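Local atomic coordinates of beta-lactamase (Klebsiella pneumoniae, PDB entry 6KBY), a protein that probably hydrolyses beta-lactam antibiotics to substituted beta-amino acids, as a class C serine beta-lactamase, and here holds adenosine monophosphate in its active-site pocket. Residues A[74-79]-A[238-243]; A[13-18]-A[46-51]. All coordinates share one frame; numbering follows the deposited sequence.

Interaction 1 (A[74-79]-A[238-243])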
loop_
_atom_site.group_PDB
_atom_site.type_symbol
_atom_site.label_atom_id
_atom_site.label_comp_id
_atom_site.label_asym_id
_atom_site.label_seq_id
_atom_site.Cartn_x
_atom_site.Cartn_y
_atom_site.Cartn_z
ATOM N N LYS A 74 -1.924 -0.791 -3.735
ATOM C CA LYS A 74 -1.873 -2.224 -4.002
ATOM C C LYS A 74 -2.466 -3.023 -2.852
ATOM O O LYS A 74 -3.026 -4.107 -3.069
ATOM C CB LYS A 74 -0.434 -2.671 -4.253
ATOM C CG LYS A 74 0.228 -2.005 -5.451
ATOM C CD LYS A 74 1.525 -2.708 -5.832
ATOM C CE LYS A 74 2.009 -2.292 -7.213
ATOM N NZ LYS A 74 2.191 -0.818 -7.304
ATOM N N THR A 75 -2.341 -2.520 -1.617
ATOM C CA THR A 75 -2.896 -3.255 -0.487
ATOM C C THR A 75 -4.418 -3.244 -0.508
ATOM O O THR A 75 -5.041 -4.154 0.046
ATOM C CB THR A 75 -2.376 -2.726 0.860
ATOM O OG1 THR A 75 -2.900 -1.414 1.127
ATOM C CG2 THR A 75 -0.858 -2.703 0.912
ATOM N N PHE A 76 -5.029 -2.226 -1.122
ATOM C CA PHE A 76 -6.480 -2.218 -1.275
ATOM C C PHE A 76 -6.931 -3.235 -2.315
ATOM O O PHE A 76 -7.959 -3.894 -2.135
ATOM C CB PHE A 76 -6.973 -0.806 -1.604
ATOM C CG PHE A 76 -6.751 0.167 -0.481
ATOM C CD1 PHE A 76 -5.537 0.819 -0.346
ATOM C CD2 PHE A 76 -7.720 0.373 0.487
ATOM C CE1 PHE A 76 -5.308 1.686 0.711
ATOM C CE2 PHE A 76 -7.496 1.242 1.549
ATOM C CZ PHE A 76 -6.289 1.897 1.656
ATOM N N ALA A 77 -6.173 -3.380 -3.404
ATOM C CA ALA A 77 -6.464 -4.439 -4.364
ATOM C C ALA A 77 -6.382 -5.807 -3.696
ATOM O O ALA A 77 -7.231 -6.677 -3.931
ATOM C CB ALA A 77 -5.504 -4.353 -5.554
ATOM N N ALA A 78 -5.375 -6.009 -2.842
ATOM C CA ALA A 78 -5.258 -7.268 -2.114
ATOM C C ALA A 78 -6.403 -7.452 -1.130
ATOM O O ALA A 78 -6.938 -8.562 -1.000
ATOM C CB ALA A 78 -3.917 -7.346 -1.386
ATOM N N THR A 79 -6.768 -6.396 -0.396
ATOM C CA THR A 79 -7.891 -6.521 0.526
ATOM C C THR A 79 -9.165 -6.894 -0.222
ATOM O O THR A 79 -9.947 -7.724 0.251
ATOM C CB THR A 79 -8.064 -5.232 1.335
ATOM O OG1 THR A 79 -6.866 -4.965 2.077
ATOM C CG2 THR A 79 -9.217 -5.365 2.325
ATOM N N LEU A 238 -4.846 5.776 9.033
ATOM C CA LEU A 238 -4.662 5.260 10.383
ATOM C C LEU A 238 -5.815 4.344 10.771
ATOM O O LEU A 238 -5.608 3.326 11.443
ATOM C CB LEU A 238 -4.488 6.394 11.390
ATOM C CG LEU A 238 -3.931 5.960 12.752
ATOM C CD1 LEU A 238 -2.503 5.436 12.621
ATOM C CD2 LEU A 238 -4.002 7.100 13.754
ATOM N N ARG A 239 -7.035 4.678 10.347
ATOM C CA ARG A 239 -8.158 3.772 10.569
ATOM C C ARG A 239 -7.921 2.432 9.875
ATOM O O ARG A 239 -8.181 1.368 10.445
ATOM C CB ARG A 239 -9.453 4.419 10.079
ATOM C CG ARG A 239 -10.676 3.572 10.344
ATOM C CD ARG A 239 -11.988 4.271 10.010
ATOM N NE ARG A 239 -13.082 3.313 10.114
ATOM C CZ ARG A 239 -13.728 3.039 11.242
ATOM N NH1 ARG A 239 -13.411 3.667 12.368
ATOM N NH2 ARG A 239 -14.696 2.131 11.246
ATOM N N TYR A 240 -7.400 2.473 8.649
ATOM C CA TYR A 240 -7.066 1.254 7.910
ATOM C C TYR A 240 -6.039 0.427 8.668
ATOM O O TYR A 240 -6.146 -0.805 8.737
ATOM C CB TYR A 240 -6.510 1.674 6.557
ATOM C CG TYR A 240 -6.170 0.625 5.521
ATOM C CD1 TYR A 240 -7.109 -0.300 5.074
ATOM C CD2 TYR A 240 -4.927 0.644 4.906
ATOM C CE1 TYR A 240 -6.803 -1.200 4.065
ATOM C CE2 TYR A 240 -4.612 -0.241 3.905
ATOM C CZ TYR A 240 -5.553 -1.162 3.487
ATOM O OH TYR A 240 -5.267 -2.040 2.463
ATOM N N VAL A 241 -5.034 1.090 9.242
ATOM C CA VAL A 241 -4.031 0.386 10.039
ATOM C C VAL A 241 -4.672 -0.248 11.272
ATOM O O VAL A 241 -4.425 -1.417 11.589
ATOM C CB VAL A 241 -2.883 1.346 10.398
ATOM C CG1 VAL A 241 -1.982 0.749 11.473
ATOM C CG2 VAL A 241 -2.081 1.694 9.147
ATOM N N GLN A 242 -5.512 0.512 11.983
ATOM C CA GLN A 242 -6.198 -0.046 13.145
ATOM C C GLN A 242 -7.078 -1.226 12.762
ATOM O O GLN A 242 -7.148 -2.222 13.495
ATOM C CB GLN A 242 -7.027 1.033 13.843
ATOM C CG GLN A 242 -6.206 2.086 14.546
ATOM C CD GLN A 242 -6.968 2.687 15.704
ATOM O OE1 GLN A 242 -7.857 3.515 15.507
ATOM N NE2 GLN A 242 -6.650 2.247 16.915
ATOM N N ALA A 243 -7.789 -1.118 11.640
ATOM C CA ALA A 243 -8.626 -2.226 11.188
ATOM C C ALA A 243 -7.781 -3.461 10.895
ATOM O O ALA A 243 -8.182 -4.596 11.197
ATOM C CB ALA A 243 -9.401 -1.801 9.939
HETATM O O HOH W 1 -5.219 -4.603 4.424
#
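Tyr-240 carries the whole of the 238-243 side of this contact, reaching Thr-75, Phe-76 and Thr-79 although the axes of the two short segments pass 13.3 Å apart. Its CG lies anti to the backbone N (chi1 -175°), which extends the ring straight out toward helix 72-86. There it forms an offset stack with Phe-76: the centroids are 4.2 Å apart and the planes differ by 10°. Phe-76 CZ sits over the centre of the tyrosine ring, whereas Tyr-240 CZ falls toward the rim of the phenylalanine. At the ring edge, in plane, Thr-75 OG1 and Tyr-240 OH share a hydrogen bond of 2.8 Å, although the phenol proton has another acceptor within reach; OG1 is also bonded to Leu-72 O. Thr-79 OG1 gives its proton to Thr-75 O at 2.8 Å and accepts one from a water 2.9 Å from that OG1; this water also has a weak bond to Tyr-240 OH. Further along, Gln-242, whose OE1 is hydrogen-bonded to Asn-45, faces strand 34-41. The chemistry is thus split between an apolar ring face and a polar ring edge. Stack and in-plane contact together would restrain the rotation of the ring, and Thr-75 OG1, with weak help from the water, gives the buried phenol its polar company; Thr-75 directly follows Lys-74, which lines the AMP pocket.

Interaction 2 (A[13-18]-A[46-51]); sequences SKIKDT and YIYNYG
Ile-15 has CG2 anti to the backbone N and CG1 beside it (chi1 -64°), a setting that divides its branches between two tyrosines of strand 44-50: CG1 leads CD1 to Tyr-46, and CG2 faces Tyr-48. Lys-16 places CG anti to its own N (chi1 -179°), and its CB and CG cross Tyr-48 obliquely before the chain leads away. The evidence for the first meeting is Ile-15 CD1 lying 3.7 Å from Tyr-46 CE2, with the side chains crossing at about a right angle. The second is looser, Ile-15 CG2 being 3.9 Å from Tyr-48 OH. Lys-16 comes nearer, its CB 3.5 Å from Tyr-48 CE1 and its CG 3.6 Å from the same carbon, so it is methylenes, not the ammonium, that touch this ring. No hydrogen bond joins the two segments; Lys-16 N is 3.5 Å from Tyr-48 OH, but the angle is poor. The polar ends are served by helix 11-30 itself: Tyr-48 OH bonds to Glu-12 and Lys-16 NZ forms a salt bridge with Asp-20, which also bonds to Tyr-50 OH. Tyr-46 and Tyr-48 meet the 13-18 segment, while Tyr-50 packs further along the helix, on Val-19, Ile-23 and Met-27. Tyr-46 and Tyr-48 are alternate residues on one face of the strand, and the short segments' axes lie 10.0 Å apart at 36°. This is the N-terminal helix laid against an outermost strand of the antiparallel sheet: 44-50 pairs with strand 34-41, whose Val-41 touches both Ile-15 and Tyr-46, while Ile-47 on the other face meets Ser-234 and Ser-235 of helix 234-244.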
loop_
_atom_site.group_PDB
_atom_site.type_symbol
_atom_site.label_atom_id
_atom_site.label_comp_id
_atom_site.label_asym_id
_atom_site.label_seq_id
_atom_site.Cartn_x
_atom_site.Cartn_y
_atom_site.Cartn_z
ATOM N N SER A 13 2.662 14.273 24.510
ATOM C CA SER A 13 3.649 15.320 24.277
ATOM C C SER A 13 5.009 14.729 23.934
ATOM O O SER A 13 5.750 15.301 23.122
ATOM C CB SER A 13 3.741 16.242 25.493
ATOM O OG SER A 13 2.613 17.095 25.566
ATOM N N LYS A 14 5.337 13.581 24.527
ATOM C CA LYS A 14 6.580 12.901 24.198
ATOM C C LYS A 14 6.571 12.413 22.758
ATOM O O LYS A 14 7.570 12.553 22.045
ATOM C CB LYS A 14 6.812 11.742 25.170
ATOM C CG LYS A 14 7.018 12.191 26.606
ATOM C CD LYS A 14 7.081 11.018 27.574
ATOM C CE LYS A 14 7.264 11.515 29.005
ATOM N NZ LYS A 14 7.268 10.407 30.005
ATOM N N ILE A 15 5.452 11.841 22.312
ATOM C CA ILE A 15 5.358 11.363 20.936
ATOM C C ILE A 15 5.473 12.522 19.956
ATOM O O ILE A 15 6.205 12.447 18.960
ATOM C CB ILE A 15 4.063 10.550 20.742
ATOM C CG1 ILE A 15 4.106 9.291 21.611
ATOM C CG2 ILE A 15 3.875 10.192 19.280
ATOM C CD1 ILE A 15 2.790 8.538 21.679
ATOM N N LYS A 16 4.777 13.624 20.234
ATOM C CA LYS A 16 4.871 14.781 19.351
ATOM C C LYS A 16 6.305 15.279 19.248
ATOM O O LYS A 16 6.771 15.619 18.156
ATOM C CB LYS A 16 3.943 15.901 19.823
ATOM C CG LYS A 16 3.974 17.125 18.918
ATOM C CD LYS A 16 2.947 18.158 19.339
ATOM C CE LYS A 16 2.853 19.283 18.322
ATOM N NZ LYS A 16 4.123 20.060 18.223
ATOM N N ASP A 17 7.026 15.325 20.375
ATOM C CA ASP A 17 8.421 15.754 20.339
ATOM C C ASP A 17 9.253 14.824 19.467
ATOM O O ASP A 17 10.070 15.275 18.655
ATOM C CB ASP A 17 9.002 15.794 21.753
ATOM C CG ASP A 17 8.420 16.906 22.605
ATOM O OD1 ASP A 17 7.800 17.840 22.057
ATOM O OD2 ASP A 17 8.602 16.842 23.842
ATOM N N THR A 18 9.079 13.516 19.648
ATOM C CA THR A 18 9.824 12.557 18.837
ATOM C C THR A 18 9.541 12.756 17.358
ATOM O O THR A 18 10.460 12.766 16.529
ATOM C CB THR A 18 9.461 11.133 19.253
ATOM O OG1 THR A 18 9.849 10.935 20.613
ATOM C CG2 THR A 18 10.171 10.114 18.367
ATOM N N TYR A 46 -2.839 9.774 17.102
ATOM C CA TYR A 46 -2.203 11.080 17.086
ATOM C C TYR A 46 -1.937 11.459 15.641
ATOM O O TYR A 46 -1.389 10.654 14.881
ATOM C CB TYR A 46 -0.883 11.010 17.846
ATOM C CG TYR A 46 -1.026 10.424 19.228
ATOM C CD1 TYR A 46 -1.535 11.184 20.269
ATOM C CD2 TYR A 46 -0.652 9.115 19.501
ATOM C CE1 TYR A 46 -1.672 10.659 21.544
ATOM C CE2 TYR A 46 -0.786 8.579 20.780
ATOM C CZ TYR A 46 -1.299 9.362 21.796
ATOM O OH TYR A 46 -1.440 8.870 23.076
ATOM N N ILE A 47 -2.334 12.665 15.255
ATOM C CA ILE A 47 -2.165 13.152 13.890
ATOM C C ILE A 47 -1.359 14.436 13.956
ATOM O O ILE A 47 -1.752 15.373 14.660
ATOM C CB ILE A 47 -3.522 13.450 13.224
ATOM C CG1 ILE A 47 -4.518 12.299 13.407
ATOM C CG2 ILE A 47 -3.313 13.827 11.754
ATOM C CD1 ILE A 47 -4.244 11.103 12.560
ATOM N N TYR A 48 -0.263 14.497 13.207
ATOM C CA TYR A 48 0.612 15.665 13.178
ATOM C C TYR A 48 0.725 16.155 11.742
ATOM O O TYR A 48 1.094 15.387 10.847
ATOM C CB TYR A 48 1.988 15.314 13.750
ATOM C CG TYR A 48 1.885 14.762 15.155
ATOM C CD1 TYR A 48 1.520 15.586 16.209
ATOM C CD2 TYR A 48 2.120 13.420 15.428
ATOM C CE1 TYR A 48 1.401 15.095 17.499
ATOM C CE2 TYR A 48 2.006 12.919 16.725
ATOM C CZ TYR A 48 1.648 13.766 17.747
ATOM O OH TYR A 48 1.532 13.285 19.034
ATOM N N ASN A 49 0.401 17.426 11.521
ATOM C CA ASN A 49 0.415 18.027 10.196
ATOM C C ASN A 49 1.509 19.079 10.114
ATOM O O ASN A 49 1.734 19.831 11.073
ATOM C CB ASN A 49 -0.936 18.660 9.889
ATOM C CG ASN A 49 -2.051 17.645 9.907
ATOM O OD1 ASN A 49 -1.894 16.526 9.409
ATOM N ND2 ASN A 49 -3.177 18.012 10.506
ATOM N N TYR A 50 2.172 19.139 8.962
ATOM C CA TYR A 50 3.327 20.010 8.785
ATOM C C TYR A 50 3.261 20.682 7.426
ATOM O O TYR A 50 3.033 20.016 6.414
ATOM C CB TYR A 50 4.624 19.199 8.827
ATOM C CG TYR A 50 4.824 18.412 10.098
ATOM C CD1 TYR A 50 4.299 17.132 10.235
ATOM C CD2 TYR A 50 5.551 18.944 11.155
ATOM C CE1 TYR A 50 4.487 16.401 11.394
ATOM C CE2 TYR A 50 5.741 18.223 12.320
ATOM C CZ TYR A 50 5.200 16.957 12.436
ATOM O OH TYR A 50 5.379 16.220 13.586
ATOM N N GLY A 51 3.508 21.991 7.393
ATOM C CA GLY A 51 3.790 22.624 6.120
ATOM C C GLY A 51 2.578 22.777 5.219
ATOM O O GLY A 51 1.450 22.994 5.670
#

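How the interactions relate
Interaction 2 closes before interaction 1 opens along the chain, and their centres lie 23 Å apart. Interaction 1 is near the centre of the molecule, where helix 72-86, which carries Lys-74, meets helix 234-244; interaction 2 is about 23 Å from the chain centre, away from the annotated sites. The sheet edge connects them. Helix 11-30 covers one face of strands 34-41 and 44-50, and helix 234-244 packs on the other, where Leu-238 CD2 and Ile-47 CD1 touch at 4.2 Å. The pair thus traces a layered path, from N-terminal helix through the sheet and helix 234-244 to helix 72-86, which supplies Lys-74 to the AMP pocket, consistent with the class C beta-lactamase fold.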